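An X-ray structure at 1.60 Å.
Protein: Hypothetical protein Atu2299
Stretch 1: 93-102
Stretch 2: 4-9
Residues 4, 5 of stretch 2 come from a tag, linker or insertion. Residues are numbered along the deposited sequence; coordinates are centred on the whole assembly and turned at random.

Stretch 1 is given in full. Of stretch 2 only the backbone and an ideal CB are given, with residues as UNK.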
# COMPACT_ATOMS: atom_id res chain seq x y z
N GLU A 93 -3.57 8.12 -3.79
CA GLU A 93 -3.85 8.86 -5.02
C GLU A 93 -2.76 9.90 -5.16
O GLU A 93 -2.56 10.73 -4.26
CB GLU A 93 -5.23 9.49 -4.93
CG GLU A 93 -6.30 8.40 -4.83
CD GLU A 93 -7.71 8.91 -4.97
OE1 GLU A 93 -7.90 10.14 -5.19
OE2 GLU A 93 -8.63 8.07 -4.86
N ALA A 94 -2.00 9.83 -6.25
CA ALA A 94 -0.86 10.73 -6.41
C ALA A 94 -0.69 11.13 -7.85
O ALA A 94 -0.48 10.27 -8.70
CB ALA A 94 0.41 10.05 -5.91
N ASP A 95 -0.77 12.43 -8.13
CA ASP A 95 -0.50 12.94 -9.48
C ASP A 95 -1.41 12.25 -10.50
O ASP A 95 -1.01 12.02 -11.65
CB ASP A 95 0.98 12.69 -9.83
CG ASP A 95 1.65 13.88 -10.49
OD1 ASP A 95 1.10 15.01 -10.42
OD2 ASP A 95 2.73 13.69 -11.08
N GLY A 96 -2.62 11.91 -10.05
CA GLY A 96 -3.62 11.23 -10.89
C GLY A 96 -3.57 9.71 -10.83
O GLY A 96 -4.55 9.05 -11.22
N TRP A 97 -2.47 9.16 -10.33
CA TRP A 97 -2.28 7.71 -10.26
C TRP A 97 -2.93 7.11 -9.02
O TRP A 97 -2.87 7.70 -7.94
CB TRP A 97 -0.77 7.33 -10.24
CG TRP A 97 -0.12 7.64 -11.53
CD1 TRP A 97 0.45 8.84 -11.91
CD2 TRP A 97 -0.04 6.78 -12.67
NE1 TRP A 97 0.92 8.75 -13.21
CE2 TRP A 97 0.62 7.50 -13.70
CE3 TRP A 97 -0.44 5.47 -12.92
CZ2 TRP A 97 0.86 6.95 -14.97
CZ3 TRP A 97 -0.19 4.92 -14.19
CH2 TRP A 97 0.46 5.66 -15.18
N ALA A 98 -3.56 5.95 -9.21
CA ALA A 98 -3.98 5.09 -8.09
C ALA A 98 -2.84 4.11 -7.86
O ALA A 98 -2.44 3.36 -8.78
CB ALA A 98 -5.24 4.33 -8.45
N ILE A 99 -2.30 4.11 -6.64
CA ILE A 99 -1.24 3.21 -6.29
C ILE A 99 -1.62 2.46 -5.01
O ILE A 99 -2.01 3.08 -4.01
CB ILE A 99 0.10 3.95 -6.09
CG1 ILE A 99 0.39 4.82 -7.32
CG2 ILE A 99 1.22 2.93 -5.91
CD1 ILE A 99 1.60 5.71 -7.23
N ASP A 100 -1.54 1.14 -5.06
CA ASP A 100 -1.80 0.35 -3.86
C ASP A 100 -0.52 -0.40 -3.53
O ASP A 100 -0.23 -1.45 -4.11
CB ASP A 100 -2.98 -0.61 -4.08
CG ASP A 100 -3.47 -1.22 -2.79
OD1 ASP A 100 -2.65 -1.36 -1.85
OD2 ASP A 100 -4.68 -1.54 -2.71
N PHE A 101 0.26 0.16 -2.61
CA PHE A 101 1.54 -0.47 -2.26
C PHE A 101 1.39 -1.80 -1.53
O PHE A 101 2.38 -2.51 -1.38
CB PHE A 101 2.40 0.48 -1.42
CG PHE A 101 2.90 1.66 -2.18
CD1 PHE A 101 3.94 1.50 -3.09
CD2 PHE A 101 2.37 2.93 -1.97
CE1 PHE A 101 4.42 2.61 -3.81
CE2 PHE A 101 2.85 4.04 -2.68
CZ PHE A 101 3.89 3.87 -3.58
N MET A 102 0.17 -2.12 -1.07
CA MET A 102 -0.07 -3.39 -0.40
C MET A 102 -0.24 -4.54 -1.39
O MET A 102 -0.25 -5.69 -0.98
CB MET A 102 -1.32 -3.31 0.50
CG MET A 102 -1.46 -4.49 1.43
SD MET A 102 -2.87 -4.21 2.50
CE MET A 102 -3.15 -5.88 3.14
N UNK A 4 9.97 7.20 -18.92
CA UNK A 4 9.22 6.67 -17.79
C UNK A 4 7.90 7.41 -17.74
O UNK A 4 7.86 8.59 -17.39
CB UNK A 4 9.99 6.81 -16.48
N UNK A 5 6.82 6.72 -18.12
CA UNK A 5 5.50 7.35 -18.12
C UNK A 5 4.75 7.19 -16.81
O UNK A 5 3.93 8.03 -16.44
CB UNK A 5 4.65 6.77 -19.26
N UNK A 6 5.00 6.09 -16.10
CA UNK A 6 4.33 5.92 -14.81
C UNK A 6 4.93 6.85 -13.75
O UNK A 6 6.05 7.35 -13.90
CB UNK A 6 4.43 4.46 -14.35
N UNK A 7 4.20 7.07 -12.67
CA UNK A 7 4.72 7.93 -11.61
C UNK A 7 5.99 7.36 -11.00
O UNK A 7 6.96 8.08 -10.76
CB UNK A 7 3.66 8.13 -10.52
N UNK A 8 5.97 6.05 -10.75
CA UNK A 8 7.14 5.37 -10.22
C UNK A 8 7.45 4.13 -11.03
O UNK A 8 6.54 3.40 -11.46
CB UNK A 8 6.93 5.00 -8.75
N UNK A 9 8.75 3.92 -11.27
CA UNK A 9 9.18 2.71 -11.97
C UNK A 9 8.74 1.47 -11.18
O UNK A 9 8.71 1.48 -9.95
CB UNK A 9 10.70 2.71 -12.17

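Position 4 lies beyond the reach of stretch 1. Nothing of that stretch comes within 5.5 Å of its ideal CB, so the visible atoms set no preference, and a polar residue would do as well as any. The deposited residue is Glu4, which comes from an expression tag.

Position 5 runs past the outer end of the Trp97 indole. Its CB direction is sideways, and the ideal CB has no neighbour in stretch 1 within 5.5 Å. Phi and psi of -90° and -30° are open to most residues, so the geometry does not demand glycine. The residue is Gly5, also from the tag. Its contact is made by the backbone: Gly5 O lies 3.6 Å from Trp97 CZ2.

Position 6 passes over the six-membered part of the same indole. The ideal CB is 4.2 Å from Trp97 CH2, although CA-to-CB points sideways. An aliphatic or other flexible apolar side chain could lie along the ring. The residue is Met6. Its CA packs 3.6 Å from Trp97 CZ2, and Met6 CG sits 3.8 Å from Trp97 CH2. The end of the side chain then leads away from stretch 1.

Position 7 faces stretch 1 most directly. CA-to-CB points toward it, with the ideal CB 3.6 Å from Trp97 CD1 and 4.6 Å from Ile99 CD1. Ala94 CB adds a further apolar surface. A medium-sized aliphatic residue is expected; leucine, isoleucine or methionine would be reasonable. The residue is Leu7. Its CB lies over the face of the indole, 3.9 Å from the centroid of the five-membered ring, in a CH-pi contact. Beyond it, Leu7 CD2 packs against two apolar groups, 3.7 Å from Ala94 CB and 3.7 Å from Ile99 CD1. Leu7 CD1 lies 4.1 Å from Asp95 OD2, in the turn from Ala94 to Trp97.

Position 8 starts sideways, with nothing of stretch 1 within 5.5 Å of its ideal CB. A short side chain would fall short of Phe101, but a longer apolar one could reach it. Phi and psi of -130° and 139° are extended and suit a beta-branched residue. The residue is Ile8. Its end comes nearer, and Ile8 CD1 meets the edge of the phenyl ring 3.6 Å from Phe101 CE1.

Position 9 is out of reach of stretch 1 and stands right before a helix. This is an N-cap position, where a small polar residue such as serine or aspartate is common, but stretch 1 sets no preference. The residue is Lys9, with an extended side chain that makes no contact here.

Stretch 2, residues 4-9: EGMLIK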
# COMPACT_ATOMS: atom_id res chain seq x y z
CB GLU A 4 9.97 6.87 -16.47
CG GLU A 4 9.18 6.43 -15.22
CD GLU A 4 9.74 7.00 -13.93
OE1 GLU A 4 10.97 7.19 -13.84
OE2 GLU A 4 8.93 7.26 -13.00
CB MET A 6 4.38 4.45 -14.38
CG MET A 6 3.61 3.49 -15.37
SD MET A 6 3.61 1.83 -14.68
CE MET A 6 5.36 1.58 -14.34
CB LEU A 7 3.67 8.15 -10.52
CG LEU A 7 4.17 8.93 -9.29
CD1 LEU A 7 4.63 10.35 -9.65
CD2 LEU A 7 3.13 8.95 -8.17
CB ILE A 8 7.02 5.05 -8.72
CG1 ILE A 8 5.84 4.14 -8.46
CG2 ILE A 8 6.82 6.33 -7.90
CD1 ILE A 8 5.79 3.62 -6.97
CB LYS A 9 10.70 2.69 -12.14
CG LYS A 9 11.23 3.70 -13.12
CD LYS A 9 12.71 3.45 -13.29
CE LYS A 9 13.42 4.62 -13.91
NZ LYS A 9 14.88 4.41 -13.69
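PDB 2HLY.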